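Local atomic coordinates of CD160 antigen (Homo sapiens, PDB entry 6NGG), a protein that is an immune-cell receptor that binds MHC class I molecules and HVEM (TNFRSF14) and delivers stimulatory or inhibitory signals regulating cell activation. Residues N16-V21 with S67-F72; G30-L35 with L49-L54; T84-A89 with G100-I105. The protein carries 1 engineered substitution. All coordinates share one frame; numbering follows the deposited sequence.

Contact 1: residues N16-V21 with S67-F72; sequences NLICTV and SSQLMF
Six backbone hydrogen bonds join residues 16-21 to residues 67-72 as antiparallel neighbours. The straightest is Leu17 N to Phe72 O, 2.8 Å long with 177° at the hydrogen; its partner from Phe72 N returns to Leu17 O. Cys19 and Leu70 exchange a second such pair, and Val21 and Ser68 a third, whose bonds are more bent, with 148° at the hydrogen of Val21 N.

Side chains alternate between two faces. On the outer one, Ile18 and Met71 run side by side, the bend of the methionine at chi3 (-63°) bringing Met71 CE to 3.7 Å from Ile18 CD1. The sulphur of Met71 passes obliquely by Asn16, with Met71 SD 3.9 Å from Asn16 CB. On the other flank Gln69 extends across the second branch of Ile18, Gln69 CG 3.5 Å from Ile18 CG2, so Ile18 lies between the side chains of Met71 and Gln69.

The inner face is largely apolar. Leu17 CD1 meets the edge of the Phe72 ring, 4.3 Å from Phe72 CD2, and the CB atoms of Cys19 and Leu70 stand 4.3 Å apart. Ser68 is the polar exception, and its buried OG is hydrogen-bonded to Arg56 and His23.

Further out, Asn16 OD1 is hydrogen-bonded to Thr73 OG1 and Arg14 NE, and ND2 to Ser9 OG, which together hold the rotation of the amide, while Cys19 SG carries the disulfide to Cys87. Two antiparallel strands lining the interior, with the first supplying a half-cystine to the facing sheet, are the B and E strands of an immunoglobulin sandwich.

Contact 2: residues G30-L35 with L49-L54; sequences GFVMFL and LKQLRL. Engineered in segment 30-35: Met33 (natural residue Val).
Met33, an engineered residue (valine in the natural sequence), lies at the apolar centre of this pairing of the C strand with the short C' strand at the edge of the immunoglobulin sheet. Its CG is anti to the carbonyl carbon, and a bend at chi3 (-72°) turns the terminal methyl toward the neighbouring strand. There Met33 CE touches Leu52 CD2 at 4.1 Å and Leu54 CD2 at 4.2 Å, Met33 and Leu52 running alongside each other. Val21 of the opposite sheet backs this cluster. Further along, Leu35, on the same face as Met33, brings CD2 to 4.4 Å from Leu49 CD1.

Beneath these side chains Met33 and Leu52 exchange two backbone hydrogen bonds. Met33 N reaches Leu52 O at 3.0 Å, nearly straight at the hydrogen although the donor stands above the carbonyl plane, whereas the return bond from Leu52 N is bent to 141°.

Toward the polar edge, Arg53 crosses Val32 obliquely: Arg53 CG lies 3.8 Å from Val32 CG2, and Val32 CB sits over one face of the guanidinium, near its rim. Lys50, fully extended, leads away to the opposite sheet, where NZ is hydrogen-bonded to Met71 O. At the far end Leu49 N donates to Leu35 O at 2.9 Å, nearly along the C=O axis.

Contact 3: residues T84-A89 with G100-I105; sequences TYQCCA and GHFFSI
Tight packing is concentrated where Tyr85 meets Phe103 and Ile105. The backbones of Tyr85 and Phe103 exchange two hydrogen bonds, the shorter from Tyr85 N to Phe103 O at 2.8 Å and nearly along the C=O axis. Phe103 takes the crowded rotamer (chi1 60°), with CG between the backbone N and carbonyl carbon, and this folds its ring back beneath Tyr85. A CH-pi contact results, Tyr85 CB lying 3.6 Å from Phe103 CZ and over the ring face. The two rings are near parallel, 16° apart, but slid so far that they barely overlap. Ile105 CD1 packs 3.8 Å from Tyr85 CE1, and Leu17 of the facing sheet lies against both rings.

Toward Gly100 the strands part. A water fills in for direct pairing, accepting from Cys87 N at 2.9 Å and donating to His101 O at 2.7 Å; beyond it Gly100 N bonds to Cys87 O. On the outer face the extended Gln86 lays its amide over the exposed Phe102 ring, the planes 28° apart, with Gln86 NE2 3.6 Å from Phe102 CE1. Gln86 OE1 and Gly100 O, two acceptors, come within 2.8 Å without bonding; Gln99 NE2 donates to the former.

Tyr85 OH is hydrogen-bonded to His81 O, four residues earlier, and Cys87 follows two residues later: the tyrosine corner and disulfide cysteine of the F strand, here paired with G in an immunoglobulin F-G hairpin.

Overall arrangement
The three contacts together span both sheets of a single immunoglobulin domain. Contact 1 belongs to the three-stranded sheet, while contacts 2 and 3 lie in the five-stranded one, where strands 31-37 and 83-91 are neighbours, joined by backbone hydrogen bonds such as Cys88 N to Phe34 O. The centres of contact 1 and contact 2 are about 9 Å apart. Those of contact 1 and contact 3 are about 11 Å apart. Contact 2 and contact 3, with centres about 14 Å apart, lie on opposite sides of the chain's centre. Along the chain contact 2 is nested inside the loop closed by contact 1, and contact 3 follows. The Cys19-Cys87 disulfide ties contact 1 to contact 3, covalently joining the sheets of this receptor ectodomain.

Contact 1: residues N16-V21 with S67-F72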
loop_
_atom_site.group_PDB
_atom_site.type_symbol
_atom_site.label_atom_id
_atom_site.label_comp_id
_atom_site.label_asym_id
_atom_site.label_seq_id
_atom_site.Cartn_x
_atom_site.Cartn_y
_atom_site.Cartn_z
ATOM N N ASN A 16 -0.249 10.288 4.170
ATOM C CA ASN A 16 -0.481 9.374 3.063
ATOM C C ASN A 16 0.404 8.124 3.173
ATOM O O ASN A 16 1.637 8.272 3.295
ATOM C CB ASN A 16 -0.160 10.113 1.761
ATOM C CG ASN A 16 -0.862 11.436 1.647
ATOM O OD1 ASN A 16 -2.072 11.495 1.667
ATOM N ND2 ASN A 16 -0.071 12.534 1.556
ATOM N N LEU A 17 -0.161 6.937 3.098
ATOM C CA LEU A 17 0.607 5.691 3.194
ATOM C C LEU A 17 0.659 5.139 1.785
ATOM O O LEU A 17 -0.389 4.995 1.128
ATOM C CB LEU A 17 -0.041 4.706 4.149
ATOM C CG LEU A 17 -0.175 5.161 5.611
ATOM C CD1 LEU A 17 -0.798 4.073 6.499
ATOM C CD2 LEU A 17 1.116 5.693 6.192
ATOM N N ILE A 18 1.858 4.873 1.294
ATOM C CA ILE A 18 2.104 4.570 -0.125
ATOM C C ILE A 18 2.757 3.186 -0.331
ATOM O O ILE A 18 3.815 2.875 0.197
ATOM C CB ILE A 18 2.921 5.683 -0.776
ATOM C CG1 ILE A 18 2.286 7.089 -0.467
ATOM C CG2 ILE A 18 3.113 5.447 -2.257
ATOM C CD1 ILE A 18 3.204 8.272 -0.627
ATOM N N CYS A 19 2.116 2.370 -1.141
ATOM C CA CYS A 19 2.624 1.069 -1.551
ATOM C C CYS A 19 2.951 1.092 -3.073
ATOM O O CYS A 19 2.126 1.567 -3.836
ATOM C CB CYS A 19 1.562 0.059 -1.353
ATOM S SG CYS A 19 0.879 -0.150 0.307
ATOM N N THR A 20 4.123 0.569 -3.461
ATOM C CA THR A 20 4.612 0.624 -4.837
ATOM C C THR A 20 5.115 -0.730 -5.226
ATOM O O THR A 20 6.011 -1.302 -4.560
ATOM C CB THR A 20 5.710 1.657 -5.015
ATOM O OG1 THR A 20 5.273 2.836 -4.445
ATOM C CG2 THR A 20 6.001 1.907 -6.471
ATOM N N VAL A 21 4.430 -1.309 -6.170
ATOM C CA VAL A 21 4.877 -2.522 -6.812
ATOM C C VAL A 21 5.740 -2.176 -8.008
ATOM O O VAL A 21 5.339 -1.431 -8.845
ATOM C CB VAL A 21 3.669 -3.366 -7.313
ATOM C CG1 VAL A 21 4.143 -4.615 -8.016
ATOM C CG2 VAL A 21 2.709 -3.682 -6.185
ATOM N N SER A 67 6.351 0.549 -12.608
ATOM C CA SER A 67 5.765 0.577 -11.297
ATOM C C SER A 67 4.268 0.938 -11.221
ATOM O O SER A 67 3.682 1.525 -12.078
ATOM C CB SER A 67 6.583 1.552 -10.382
ATOM O OG SER A 67 6.364 2.887 -10.833
ATOM N N SER A 68 3.677 0.556 -10.110
ATOM C CA SER A 68 2.271 0.850 -9.877
ATOM C C SER A 68 2.105 1.251 -8.433
ATOM O O SER A 68 2.619 0.521 -7.552
ATOM C CB SER A 68 1.472 -0.431 -10.124
ATOM O OG SER A 68 1.424 -0.810 -11.506
ATOM N N GLN A 69 1.274 2.273 -8.174
ATOM C CA GLN A 69 1.187 2.821 -6.846
ATOM C C GLN A 69 -0.201 2.761 -6.262
ATOM O O GLN A 69 -1.178 3.014 -6.980
ATOM C CB GLN A 69 1.674 4.247 -6.848
ATOM C CG GLN A 69 1.817 4.845 -5.472
ATOM C CD GLN A 69 2.037 6.337 -5.566
ATOM O OE1 GLN A 69 3.171 6.795 -5.801
ATOM N NE2 GLN A 69 0.960 7.116 -5.365
ATOM N N LEU A 70 -0.259 2.445 -4.968
ATOM C CA LEU A 70 -1.500 2.577 -4.147
ATOM C C LEU A 70 -1.266 3.572 -3.023
ATOM O O LEU A 70 -0.267 3.488 -2.308
ATOM C CB LEU A 70 -1.916 1.277 -3.570
ATOM C CG LEU A 70 -2.916 1.249 -2.399
ATOM C CD1 LEU A 70 -4.213 1.779 -2.901
ATOM C CD2 LEU A 70 -3.150 -0.137 -1.924
ATOM N N MET A 71 -2.180 4.527 -2.862
ATOM C CA MET A 71 -2.020 5.551 -1.778
ATOM C C MET A 71 -3.283 5.529 -0.927
ATOM O O MET A 71 -4.422 5.552 -1.489
ATOM C CB MET A 71 -1.687 6.937 -2.329
ATOM C CG MET A 71 -1.678 8.051 -1.269
ATOM S SD MET A 71 -1.417 9.734 -1.883
ATOM C CE MET A 71 0.173 9.426 -2.496
ATOM N N PHE A 72 -3.094 5.269 0.370
ATOM C CA PHE A 72 -4.161 5.326 1.339
ATOM C C PHE A 72 -3.992 6.630 2.119
ATOM O O PHE A 72 -2.929 6.875 2.695
ATOM C CB PHE A 72 -4.088 4.129 2.245
ATOM C CG PHE A 72 -5.078 4.154 3.355
ATOM C CD1 PHE A 72 -6.431 4.040 3.079
ATOM C CD2 PHE A 72 -4.655 4.225 4.686
ATOM C CE1 PHE A 72 -7.373 4.004 4.094
ATOM C CE2 PHE A 72 -5.610 4.214 5.703
ATOM C CZ PHE A 72 -6.963 4.154 5.401
#

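Contact 2: residues G30-L35 with L49-L54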
loop_
_atom_site.group_PDB
_atom_site.type_symbol
_atom_site.label_atom_id
_atom_site.label_comp_id
_atom_site.label_asym_id
_atom_site.label_seq_id
_atom_site.Cartn_x
_atom_site.Cartn_y
_atom_site.Cartn_z
ATOM N N GLY A 30 -2.754 -7.387 -14.040
ATOM C CA GLY A 30 -3.258 -8.643 -13.543
ATOM C C GLY A 30 -2.906 -8.873 -12.075
ATOM O O GLY A 30 -2.939 -10.004 -11.609
ATOM N N PHE A 31 -2.586 -7.822 -11.331
ATOM C CA PHE A 31 -2.393 -7.972 -9.869
ATOM C C PHE A 31 -3.250 -6.923 -9.160
ATOM O O PHE A 31 -3.554 -5.886 -9.722
ATOM C CB PHE A 31 -0.913 -7.879 -9.399
ATOM C CG PHE A 31 -0.217 -6.622 -9.789
ATOM C CD1 PHE A 31 -0.350 -5.431 -9.012
ATOM C CD2 PHE A 31 0.575 -6.596 -10.921
ATOM C CE1 PHE A 31 0.274 -4.278 -9.372
ATOM C CE2 PHE A 31 1.212 -5.400 -11.286
ATOM C CZ PHE A 31 1.072 -4.236 -10.495
ATOM N N VAL A 32 -3.641 -7.230 -7.935
ATOM C CA VAL A 32 -4.272 -6.287 -7.021
ATOM C C VAL A 32 -3.297 -5.956 -5.902
ATOM O O VAL A 32 -2.582 -6.817 -5.397
ATOM C CB VAL A 32 -5.612 -6.842 -6.473
ATOM C CG1 VAL A 32 -5.411 -8.156 -5.713
ATOM C CG2 VAL A 32 -6.338 -5.838 -5.609
ATOM N N MET A 33 -3.274 -4.673 -5.552
ATOM C CA MET A 33 -2.487 -4.120 -4.459
ATOM C C MET A 33 -3.437 -3.831 -3.322
ATOM O O MET A 33 -4.570 -3.446 -3.530
ATOM C CB MET A 33 -1.815 -2.803 -4.867
ATOM C CG MET A 33 -0.791 -2.917 -6.036
ATOM S SD MET A 33 -0.101 -1.264 -6.632
ATOM C CE MET A 33 -1.482 -0.547 -7.483
ATOM N N PHE A 34 -2.952 -3.974 -2.105
ATOM C CA PHE A 34 -3.759 -3.678 -0.916
ATOM C C PHE A 34 -2.893 -3.431 0.326
ATOM O O PHE A 34 -1.769 -3.775 0.397
ATOM C CB PHE A 34 -4.820 -4.793 -0.704
ATOM C CG PHE A 34 -4.261 -6.236 -0.729
ATOM C CD1 PHE A 34 -4.045 -6.908 -1.930
ATOM C CD2 PHE A 34 -3.997 -6.903 0.455
ATOM C CE1 PHE A 34 -3.544 -8.179 -1.954
ATOM C CE2 PHE A 34 -3.505 -8.196 0.445
ATOM C CZ PHE A 34 -3.244 -8.817 -0.771
ATOM N N LEU A 35 -3.474 -2.754 1.279
ATOM C CA LEU A 35 -2.778 -2.342 2.463
ATOM C C LEU A 35 -3.602 -2.874 3.599
ATOM O O LEU A 35 -4.813 -2.610 3.662
ATOM C CB LEU A 35 -2.773 -0.785 2.508
ATOM C CG LEU A 35 -2.290 -0.198 3.874
ATOM C CD1 LEU A 35 -0.787 -0.414 4.035
ATOM C CD2 LEU A 35 -2.581 1.213 4.023
ATOM N N LEU A 49 -7.581 -2.201 4.288
ATOM C CA LEU A 49 -8.116 -0.821 4.378
ATOM C C LEU A 49 -8.390 -0.218 3.022
ATOM O O LEU A 49 -9.229 0.652 2.899
ATOM C CB LEU A 49 -7.149 0.084 5.083
ATOM C CG LEU A 49 -6.739 -0.358 6.480
ATOM C CD1 LEU A 49 -5.721 0.606 7.034
ATOM C CD2 LEU A 49 -7.953 -0.442 7.380
ATOM N N LYS A 50 -7.656 -0.644 2.009
ATOM C CA LYS A 50 -7.815 -0.138 0.679
ATOM C C LYS A 50 -7.188 -1.114 -0.342
ATOM O O LYS A 50 -6.153 -1.694 -0.076
ATOM C CB LYS A 50 -7.188 1.227 0.593
ATOM C CG LYS A 50 -7.406 1.806 -0.802
ATOM C CD LYS A 50 -7.032 3.255 -0.936
ATOM C CE LYS A 50 -7.509 3.758 -2.286
ATOM N NZ LYS A 50 -7.089 5.166 -2.434
ATOM N N GLN A 51 -7.859 -1.360 -1.463
ATOM C CA GLN A 51 -7.299 -2.234 -2.521
ATOM C C GLN A 51 -7.375 -1.511 -3.839
ATOM O O GLN A 51 -8.134 -0.555 -3.951
ATOM C CB GLN A 51 -8.044 -3.521 -2.664
ATOM C CG GLN A 51 -9.567 -3.433 -2.903
ATOM C CD GLN A 51 -10.188 -4.795 -3.007
ATOM O OE1 GLN A 51 -10.888 -5.214 -2.138
ATOM N NE2 GLN A 51 -9.908 -5.498 -4.057
ATOM N N LEU A 52 -6.603 -1.941 -4.827
ATOM C CA LEU A 52 -6.613 -1.220 -6.084
ATOM C C LEU A 52 -6.064 -2.084 -7.166
ATOM O O LEU A 52 -4.982 -2.667 -6.981
ATOM C CB LEU A 52 -5.758 0.051 -5.968
ATOM C CG LEU A 52 -5.650 0.910 -7.218
ATOM C CD1 LEU A 52 -6.989 1.421 -7.659
ATOM C CD2 LEU A 52 -4.622 2.023 -7.000
ATOM N N ARG A 53 -6.810 -2.164 -8.274
ATOM C CA ARG A 53 -6.327 -2.774 -9.551
ATOM C C ARG A 53 -6.255 -1.639 -10.555
ATOM O O ARG A 53 -7.232 -0.998 -10.834
ATOM C CB ARG A 53 -7.283 -3.858 -10.075
ATOM C CG ARG A 53 -7.730 -4.870 -9.016
ATOM C CD ARG A 53 -8.932 -5.716 -9.423
ATOM N NE ARG A 53 -8.720 -7.125 -9.059
ATOM C CZ ARG A 53 -7.912 -7.967 -9.730
ATOM N NH1 ARG A 53 -7.226 -7.576 -10.827
ATOM N NH2 ARG A 53 -7.780 -9.218 -9.310
ATOM N N LEU A 54 -5.087 -1.369 -11.080
ATOM C CA LEU A 54 -4.864 -0.129 -11.776
ATOM C C LEU A 54 -5.021 -0.333 -13.274
ATOM O O LEU A 54 -4.444 -1.255 -13.850
ATOM C CB LEU A 54 -3.449 0.337 -11.404
ATOM C CG LEU A 54 -3.084 1.810 -11.411
ATOM C CD1 LEU A 54 -4.073 2.723 -10.698
ATOM C CD2 LEU A 54 -1.662 1.915 -10.850
#

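Contact 3: residues T84-A89 with G100-I105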
loop_
_atom_site.group_PDB
_atom_site.type_symbol
_atom_site.label_atom_id
_atom_site.label_comp_id
_atom_site.label_asym_id
_atom_site.label_seq_id
_atom_site.Cartn_x
_atom_site.Cartn_y
_atom_site.Cartn_z
ATOM N N THR A 84 0.170 -1.558 13.122
ATOM C CA THR A 84 1.198 -2.120 12.297
ATOM C C THR A 84 0.548 -2.369 10.926
ATOM O O THR A 84 -0.591 -2.896 10.873
ATOM C CB THR A 84 1.778 -3.426 12.906
ATOM O OG1 THR A 84 2.584 -3.097 14.051
ATOM C CG2 THR A 84 2.722 -4.105 11.930
ATOM N N TYR A 85 1.198 -1.865 9.892
ATOM C CA TYR A 85 0.677 -1.927 8.550
ATOM C C TYR A 85 1.595 -2.721 7.610
ATOM O O TYR A 85 2.780 -2.836 7.822
ATOM C CB TYR A 85 0.549 -0.504 7.985
ATOM C CG TYR A 85 -0.464 0.415 8.646
ATOM C CD1 TYR A 85 -0.177 1.075 9.872
ATOM C CD2 TYR A 85 -1.695 0.642 8.082
ATOM C CE1 TYR A 85 -1.093 1.949 10.447
ATOM C CE2 TYR A 85 -2.613 1.542 8.652
ATOM C CZ TYR A 85 -2.316 2.156 9.876
ATOM O OH TYR A 85 -3.213 3.035 10.479
ATOM N N GLN A 86 1.015 -3.214 6.536
ATOM C CA GLN A 86 1.747 -3.923 5.508
ATOM C C GLN A 86 1.061 -3.741 4.183
ATOM O O GLN A 86 -0.166 -3.901 4.082
ATOM C CB GLN A 86 1.839 -5.409 5.853
ATOM C CG GLN A 86 2.811 -6.146 4.939
ATOM C CD GLN A 86 2.957 -7.631 5.209
ATOM O OE1 GLN A 86 4.089 -8.147 5.094
ATOM N NE2 GLN A 86 1.877 -8.328 5.551
ATOM N N CYS A 87 1.883 -3.412 3.200
ATOM C CA CYS A 87 1.525 -3.389 1.764
ATOM C C CYS A 87 1.664 -4.815 1.208
ATOM O O CYS A 87 2.713 -5.465 1.398
ATOM C CB CYS A 87 2.512 -2.511 0.983
ATOM S SG CYS A 87 2.473 -0.724 1.386
ATOM N N CYS A 88 0.663 -5.255 0.429
ATOM C CA CYS A 88 0.712 -6.535 -0.241
ATOM C C CYS A 88 0.204 -6.455 -1.677
ATOM O O CYS A 88 -0.478 -5.508 -2.075
ATOM C CB CYS A 88 -0.119 -7.533 0.597
ATOM S SG CYS A 88 0.701 -7.864 2.203
ATOM N N ALA A 89 0.542 -7.450 -2.473
ATOM C CA ALA A 89 -0.085 -7.560 -3.797
ATOM C C ALA A 89 -0.215 -9.003 -4.211
ATOM O O ALA A 89 0.597 -9.856 -3.795
ATOM C CB ALA A 89 0.654 -6.717 -4.829
ATOM N N GLY A 100 5.223 -6.464 1.526
ATOM C CA GLY A 100 6.139 -5.463 1.948
ATOM C C GLY A 100 6.625 -5.681 3.357
ATOM O O GLY A 100 6.185 -6.608 4.047
ATOM N N HIS A 101 7.502 -4.794 3.823
ATOM C CA HIS A 101 7.959 -4.864 5.233
ATOM C C HIS A 101 6.916 -4.249 6.115
ATOM O O HIS A 101 6.177 -3.396 5.676
ATOM C CB HIS A 101 9.255 -4.073 5.433
ATOM C CG HIS A 101 10.415 -4.694 4.751
ATOM N ND1 HIS A 101 11.342 -3.969 4.037
ATOM C CD2 HIS A 101 10.799 -5.988 4.665
ATOM C CE1 HIS A 101 12.257 -4.789 3.552
ATOM N NE2 HIS A 101 11.947 -6.019 3.917
ATOM N N PHE A 102 6.899 -4.605 7.381
ATOM C CA PHE A 102 5.888 -4.065 8.308
ATOM C C PHE A 102 6.323 -2.681 8.729
ATOM O O PHE A 102 7.502 -2.486 8.908
ATOM C CB PHE A 102 5.815 -5.001 9.540
ATOM C CG PHE A 102 5.189 -6.345 9.228
ATOM C CD1 PHE A 102 3.840 -6.448 9.044
ATOM C CD2 PHE A 102 5.954 -7.494 9.113
ATOM C CE1 PHE A 102 3.246 -7.653 8.757
ATOM C CE2 PHE A 102 5.357 -8.717 8.785
ATOM C CZ PHE A 102 3.999 -8.795 8.627
ATOM N N PHE A 103 5.397 -1.717 8.892
ATOM C CA PHE A 103 5.752 -0.460 9.510
ATOM C C PHE A 103 4.691 -0.021 10.465
ATOM O O PHE A 103 3.582 -0.595 10.443
ATOM C CB PHE A 103 6.020 0.603 8.409
ATOM C CG PHE A 103 4.854 0.866 7.503
ATOM C CD1 PHE A 103 4.603 0.031 6.397
ATOM C CD2 PHE A 103 3.993 1.943 7.741
ATOM C CE1 PHE A 103 3.541 0.316 5.547
ATOM C CE2 PHE A 103 2.932 2.215 6.888
ATOM C CZ PHE A 103 2.725 1.393 5.777
ATOM N N SER A 104 4.946 1.013 11.264
ATOM C CA SER A 104 3.933 1.360 12.292
ATOM C C SER A 104 3.711 2.811 12.339
ATOM O O SER A 104 4.665 3.616 12.095
ATOM C CB SER A 104 4.385 0.935 13.718
ATOM O OG SER A 104 4.917 -0.348 13.716
ATOM N N ILE A 105 2.454 3.130 12.669
ATOM C CA ILE A 105 2.016 4.427 13.048
ATOM C C ILE A 105 1.748 4.379 14.559
ATOM O O ILE A 105 1.030 3.477 15.060
ATOM C CB ILE A 105 0.709 4.842 12.346
ATOM C CG1 ILE A 105 0.935 5.342 10.958
ATOM C CG2 ILE A 105 0.072 6.053 13.003
ATOM C CD1 ILE A 105 1.699 4.451 10.088
HETATM O O HOH W 1 4.631 -2.763 3.595
#